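Local coordinates for cytokinesis protein 2 (Saccharomyces cerevisiae, PDB 4WPE) that mediates the cytoskeletal rearrangements of cytokinesis and, through its F-BAR domain, binds phospholipid membranes as an elongated dimer, at the interface of chains A and B. Coordinates in Å, arbitrary orientation; residue numbers count along the deposited sequence, not the author numbering. Chains: chain A/B, Cytokinesis protein 2.

The interface of chains A and B. Residues chain A 43, 47, 50-51, 237, 245; chain B 54, 58, 89, 92, 252.
A:Arg47 meets B:Glu89 across the F-BAR dimer interface in a salt bridge, its NE donating to carboxylate OE1 at 3.0 Å. The bond bends to 136° at the hydrogen: OE1 is approached on its syn side, with the donor tilted from the carboxylate plane, although the guanidinium and carboxylate planes are nearly parallel. From the opposite face of that carboxylate, NH2 of B:Arg92 reaches the same OE1 at 2.7 Å, so donors from both chains grip one oxygen. B:Arg92 holds B:Glu89 side-on, its NE bonding to OE2 (170° at the hydrogen) while NH2 takes OE1. Both glutamate oxygens lie close to the guanidinium plane, but the carboxylate is turned out of it, and NE meets OE2 from above the carboxylate plane. The two arginines approach tip to tip, and NH2 of B:Arg92 lies over a face of the A:Arg47 guanidinium near its rim. The shared carboxylate would be expected to offset their repulsion.

A second polar link joins the phenol OH of B:Tyr54 to OE2 of A:Glu51 (2.6 Å), the hydroxyl donating on the syn side. That hydroxyl also accepts from NH1 of B:Arg92, while A:Glu51 OE2 forms a salt bridge with A:Arg47 NH1 (2.7 Å), closing a circuit of charged and polar groups through both subunits.

Apolar and aromatic groups flank this network. B:Tyr54 extends with CG anti to the backbone N (chi1 -176°), bringing CE1 to 3.7 Å from CG of A:Leu50, whose CD2 packs against CD1 of B:Leu58. The A:Phe43 ring presents CZ to CG of B:Glu89 and has A:Phe237 CZ at its edge. The B:Arg92 guanidinium is sandwiched near its rim, with A:Tyr245 OH packed over one face and B:Leu58 CD2 over the other; selenomethionine B:Met252 places CG 3.6 Å from CE2 at that tyrosine's ring edge.

All these side chains project from helices 37-71, 76-162 and 170-259. With its two-fold twin, the patch ties the helical bundles of both subunits into the elongated F-BAR dimer, the membrane-binding module of this cytokinesis protein.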
ATOM      1  N   PHE A  43      -2.622  15.563   5.753  1.00 56.17           N
ATOM      2  CA  PHE A  43      -2.160  14.587   4.771  1.00 56.37           C
ATOM      3  C   PHE A  43      -1.199  13.584   5.397  1.00 58.92           C
ATOM      4  O   PHE A  43      -1.341  12.378   5.206  1.00 65.37           O
ATOM      5  CB  PHE A  43      -1.484  15.283   3.589  1.00 52.55           C
ATOM      6  CG  PHE A  43      -0.825  14.333   2.625  1.00 56.54           C
ATOM      7  CD1 PHE A  43      -1.586  13.532   1.788  1.00 53.42           C
ATOM      8  CD2 PHE A  43       0.555  14.240   2.559  1.00 55.91           C
ATOM      9  CE1 PHE A  43      -0.985  12.662   0.903  1.00 51.13           C
ATOM     10  CE2 PHE A  43       1.164  13.370   1.678  1.00 54.78           C
ATOM     11  CZ  PHE A  43       0.393  12.579   0.848  1.00 57.73           C
ATOM     12  N   ARG A  47      -2.097   9.696   5.635  1.00 54.87           N
ATOM     13  CA  ARG A  47      -1.122   8.853   4.954  1.00 53.79           C
ATOM     14  C   ARG A  47      -0.463   7.872   5.928  1.00 61.03           C
ATOM     15  O   ARG A  47      -0.229   6.713   5.589  1.00 63.35           O
ATOM     16  CB  ARG A  47      -0.065   9.724   4.274  1.00 53.29           C
ATOM     17  CG  ARG A  47       1.109   8.968   3.699  1.00 61.19           C
ATOM     18  CD  ARG A  47       0.776   8.344   2.365  1.00 58.39           C
ATOM     19  NE  ARG A  47       1.910   8.430   1.452  1.00 62.24           N
ATOM     20  CZ  ARG A  47       2.924   7.573   1.439  1.00 65.05           C
ATOM     21  NH1 ARG A  47       2.948   6.563   2.295  1.00 73.01           N
ATOM     22  NH2 ARG A  47       3.917   7.729   0.572  1.00 64.22           N
ATOM     23  N   LEU A  50      -2.874   5.194   6.799  1.00 69.37           N
ATOM     24  CA  LEU A  50      -3.070   4.324   5.643  1.00 60.79           C
ATOM     25  C   LEU A  50      -2.021   3.218   5.576  1.00 71.01           C
ATOM     26  O   LEU A  50      -2.342   2.056   5.308  1.00 66.80           O
ATOM     27  CB  LEU A  50      -3.042   5.146   4.353  1.00 52.89           C
ATOM     28  CG  LEU A  50      -3.115   4.374   3.032  1.00 59.45           C
ATOM     29  CD1 LEU A  50      -4.417   3.598   2.937  1.00 55.81           C
ATOM     30  CD2 LEU A  50      -2.963   5.318   1.845  1.00 60.20           C
ATOM     31  N   GLU A  51      -0.766   3.586   5.815  1.00 72.39           N
ATOM     32  CA  GLU A  51       0.339   2.640   5.732  1.00 72.44           C
ATOM     33  C   GLU A  51       0.279   1.606   6.852  1.00 73.16           C
ATOM     34  O   GLU A  51       0.676   0.456   6.669  1.00 77.20           O
ATOM     35  CB  GLU A  51       1.680   3.378   5.772  1.00 71.12           C
ATOM     36  CG  GLU A  51       1.940   4.279   4.572  1.00 71.25           C
ATOM     37  CD  GLU A  51       2.063   3.509   3.268  1.00 79.98           C
ATOM     38  OE1 GLU A  51       2.391   2.305   3.310  1.00 88.92           O
ATOM     39  OE2 GLU A  51       1.834   4.110   2.196  1.00 81.39           O
ATOM     40  N   PHE A 237       9.951  12.952   4.064  1.00 71.38           N
ATOM     41  CA  PHE A 237       8.828  12.213   3.505  1.00 66.77           C
ATOM     42  C   PHE A 237       9.248  11.438   2.257  1.00 66.34           C
ATOM     43  O   PHE A 237       9.047  10.225   2.171  1.00 67.45           O
ATOM     44  CB  PHE A 237       7.688  13.184   3.187  1.00 65.32           C
ATOM     45  CG  PHE A 237       6.589  12.591   2.356  1.00 62.51           C
ATOM     46  CD1 PHE A 237       5.664  11.729   2.917  1.00 61.60           C
ATOM     47  CD2 PHE A 237       6.460  12.932   1.018  1.00 63.37           C
ATOM     48  CE1 PHE A 237       4.643  11.194   2.149  1.00 64.40           C
ATOM     49  CE2 PHE A 237       5.443  12.405   0.245  1.00 61.28           C
ATOM     50  CZ  PHE A 237       4.533  11.534   0.812  1.00 63.94           C
ATOM     51  N   TYR A 245      10.314   1.810  -1.514  1.00 57.84           N
ATOM     52  CA  TYR A 245      10.203   1.464  -2.927  1.00 58.03           C
ATOM     53  C   TYR A 245      11.481   0.805  -3.444  1.00 65.42           C
ATOM     54  O   TYR A 245      11.430  -0.106  -4.269  1.00 71.46           O
ATOM     55  CB  TYR A 245       9.879   2.712  -3.754  1.00 49.63           C
ATOM     56  CG  TYR A 245       8.676   3.488  -3.253  1.00 48.26           C
ATOM     57  CD1 TYR A 245       7.584   2.834  -2.695  1.00 45.85           C
ATOM     58  CD2 TYR A 245       8.637   4.878  -3.330  1.00 57.21           C
ATOM     59  CE1 TYR A 245       6.483   3.540  -2.232  1.00 43.45           C
ATOM     60  CE2 TYR A 245       7.542   5.592  -2.869  1.00 51.01           C
ATOM     61  CZ  TYR A 245       6.468   4.917  -2.322  1.00 51.33           C
ATOM     62  OH  TYR A 245       5.377   5.618  -1.862  1.00 54.38           O
TER
ATOM     63  N   TYR B  54      -6.227   0.148  -0.974  1.00 61.92           N
ATOM     64  CA  TYR B  54      -5.115   1.078  -0.821  1.00 53.74           C
ATOM     65  C   TYR B  54      -5.232   2.217  -1.829  1.00 58.72           C
ATOM     66  O   TYR B  54      -5.086   3.384  -1.472  1.00 59.15           O
ATOM     67  CB  TYR B  54      -3.776   0.359  -0.987  1.00 48.11           C
ATOM     68  CG  TYR B  54      -2.569   1.241  -0.755  1.00 49.71           C
ATOM     69  CD1 TYR B  54      -2.099   1.491   0.528  1.00 57.96           C
ATOM     70  CD2 TYR B  54      -1.899   1.825  -1.822  1.00 58.03           C
ATOM     71  CE1 TYR B  54      -0.993   2.300   0.740  1.00 56.80           C
ATOM     72  CE2 TYR B  54      -0.797   2.635  -1.619  1.00 61.66           C
ATOM     73  CZ  TYR B  54      -0.347   2.870  -0.338  1.00 56.04           C
ATOM     74  OH  TYR B  54       0.751   3.676  -0.142  1.00 52.75           O
ATOM     75  N   LEU B  58      -6.189   5.984  -0.836  1.00 64.75           N
ATOM     76  CA  LEU B  58      -5.160   6.966  -1.156  1.00 58.56           C
ATOM     77  C   LEU B  58      -5.756   8.074  -2.012  1.00 64.97           C
ATOM     78  O   LEU B  58      -5.422   9.248  -1.847  1.00 67.09           O
ATOM     79  CB  LEU B  58      -3.980   6.316  -1.882  1.00 51.53           C
ATOM     80  CG  LEU B  58      -2.818   7.246  -2.238  1.00 47.94           C
ATOM     81  CD1 LEU B  58      -2.204   7.844  -0.987  1.00 45.30           C
ATOM     82  CD2 LEU B  58      -1.768   6.515  -3.059  1.00 51.29           C
ATOM     83  N   GLU B  89       1.209  11.472  -5.719  1.00 64.00           N
ATOM     84  CA  GLU B  89       0.437  10.521  -4.928  1.00 62.18           C
ATOM     85  C   GLU B  89      -0.766   9.954  -5.678  1.00 57.55           C
ATOM     86  O   GLU B  89      -1.126   8.798  -5.478  1.00 64.91           O
ATOM     87  CB  GLU B  89      -0.021  11.170  -3.620  1.00 66.35           C
ATOM     88  CG  GLU B  89       1.108  11.425  -2.629  1.00 72.94           C
ATOM     89  CD  GLU B  89       1.747  10.142  -2.123  1.00 81.16           C
ATOM     90  OE1 GLU B  89       1.177   9.516  -1.204  1.00 84.12           O
ATOM     91  OE2 GLU B  89       2.816   9.759  -2.644  1.00 84.51           O
ATOM     92  N   ARG B  92       0.546   7.186  -7.881  1.00 58.95           N
ATOM     93  CA  ARG B  92       0.696   5.932  -7.149  1.00 55.39           C
ATOM     94  C   ARG B  92      -0.652   5.244  -6.997  1.00 60.69           C
ATOM     95  O   ARG B  92      -0.766   4.034  -7.198  1.00 72.54           O
ATOM     96  CB  ARG B  92       1.315   6.165  -5.770  1.00 45.90           C
ATOM     97  CG  ARG B  92       2.737   6.693  -5.799  1.00 49.46           C
ATOM     98  CD  ARG B  92       3.455   6.438  -4.478  1.00 55.46           C
ATOM     99  NE  ARG B  92       2.748   6.989  -3.325  1.00 62.90           N
ATOM    100  CZ  ARG B  92       2.079   6.261  -2.434  1.00 67.51           C
ATOM    101  NH1 ARG B  92       2.016   4.943  -2.559  1.00 64.14           N
ATOM    102  NH2 ARG B  92       1.471   6.855  -1.415  1.00 70.35           N
HETATM  103  N   MSE B 252       9.089   9.905  -6.658  1.00 63.11           N
HETATM  104  CA  MSE B 252       9.776  10.478  -5.504  1.00 65.70           C
HETATM  105  C   MSE B 252      11.075  11.145  -5.937  1.00 69.88           C
HETATM  106  O   MSE B 252      11.604  12.007  -5.235  1.00 76.74           O
HETATM  107  CB  MSE B 252      10.054   9.413  -4.442  1.00 69.37           C
HETATM  108  CG  MSE B 252       8.804   8.792  -3.845  1.00 73.52           C
HETATM  109 SE   MSE B 252       7.760  10.076  -2.818  1.00 79.93          SE
HETATM  110  CE  MSE B 252       6.205   8.969  -2.407  1.00 71.10           C
TER